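Local coordinates for flagellar motor switch protein fliG (Aquifex aeolicus, PDB 3HJL) that probably forms part of the rotor-mounted switch complex at the base of the flagellum, which sets the direction of flagellar rotation, at residues V257-K260 against N261-M264. Residues are numbered along the deposited sequence; the frame is centred on the assembly and turned at random.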
# COMPACT_ATOMS: atom_id res chain seq x y z
N VAL A 257 17.31 -9.36 -43.63
CA VAL A 257 16.18 -8.54 -43.11
C VAL A 257 16.60 -7.34 -42.24
O VAL A 257 16.04 -6.25 -42.40
CB VAL A 257 15.14 -9.41 -42.33
CG1 VAL A 257 15.80 -10.23 -41.26
CG2 VAL A 257 14.04 -8.53 -41.73
N VAL A 258 17.55 -7.53 -41.32
CA VAL A 258 17.97 -6.44 -40.41
C VAL A 258 18.65 -5.26 -41.12
O VAL A 258 19.38 -5.44 -42.10
CB VAL A 258 18.90 -6.91 -39.22
CG1 VAL A 258 18.16 -7.78 -38.26
CG2 VAL A 258 20.17 -7.60 -39.72
N ASP A 259 18.38 -4.07 -40.61
CA ASP A 259 19.03 -2.84 -41.05
C ASP A 259 20.49 -2.87 -40.59
O ASP A 259 20.80 -3.37 -39.50
CB ASP A 259 18.29 -1.64 -40.43
CG ASP A 259 18.97 -0.32 -40.71
OD1 ASP A 259 19.31 -0.05 -41.88
OD2 ASP A 259 19.14 0.46 -39.75
N LYS A 260 21.38 -2.35 -41.44
CA LYS A 260 22.83 -2.30 -41.16
C LYS A 260 23.15 -1.45 -39.92
O LYS A 260 23.95 -1.87 -39.08
CB LYS A 260 23.60 -1.74 -42.38
CG LYS A 260 25.11 -1.57 -42.14
CD LYS A 260 25.86 -1.03 -43.35
CE LYS A 260 27.29 -0.69 -42.95
NZ LYS A 260 28.20 -0.53 -44.11
N ASN A 261 22.57 -0.25 -39.85
CA ASN A 261 22.81 0.66 -38.74
C ASN A 261 22.33 0.06 -37.41
O ASN A 261 23.03 0.16 -36.40
CB ASN A 261 22.15 2.04 -38.98
CG ASN A 261 22.69 2.76 -40.22
OD1 ASN A 261 23.86 2.62 -40.58
ND2 ASN A 261 21.84 3.56 -40.85
N THR A 262 21.15 -0.56 -37.43
CA THR A 262 20.62 -1.24 -36.23
C THR A 262 21.55 -2.36 -35.77
O THR A 262 21.86 -2.45 -34.58
CB THR A 262 19.22 -1.84 -36.50
OG1 THR A 262 18.33 -0.81 -36.94
CG2 THR A 262 18.65 -2.50 -35.24
N LEU A 263 22.02 -3.18 -36.71
CA LEU A 263 22.94 -4.28 -36.40
C LEU A 263 24.30 -3.77 -35.89
O LEU A 263 24.87 -4.35 -34.98
CB LEU A 263 23.15 -5.19 -37.62
CG LEU A 263 23.93 -6.49 -37.37
CD1 LEU A 263 23.16 -7.38 -36.40
CD2 LEU A 263 24.23 -7.23 -38.66
N MET A 264 24.84 -2.74 -36.54
CA MET A 264 26.10 -2.12 -36.10
C MET A 264 26.02 -1.66 -34.65
O MET A 264 26.90 -1.98 -33.85
CB MET A 264 26.45 -0.91 -36.97
CG MET A 264 27.18 -1.25 -38.25
SD MET A 264 27.69 0.15 -39.27
CE MET A 264 28.00 1.40 -38.05
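Asp-259 is the N-cap residue of helix 260-268 in the C-terminal domain of FliG, where a loop turns into the helix, and its side chain caps the first turn through Thr-262. One carboxylate oxygen takes two donors: Thr-262 N reaches Asp-259 OD2 at 3.2 Å from above the carboxylate plane (54° out of it), while Thr-262 OG1 donates to the anti lone pair of the same OD2. Asp-259 CG stands anti to the backbone N (chi1 174°), which swings the carboxylate over the first turn, and the two side chains meet nearly at right angles. A valine in place of Thr-262 would probably leave OD2 with the backbone N-H as its one donor here and the carboxylate freer to turn. The main chain takes up helical bonding at once: Leu-263 N donates to Asp-259 O (3.1 Å) and Met-264 N to Lys-260 O (2.8 Å). Val-258 CG2 rests on Leu-263 CD2 at 4.2 Å, and Val-258 also touches Ile-315 of helix 302-320. Lys-260 runs fully extended to a salt bridge between its NZ and Asp-293 OD1 on helix 284-296, and on the way its CE passes 3.8 Å from Met-264 SD.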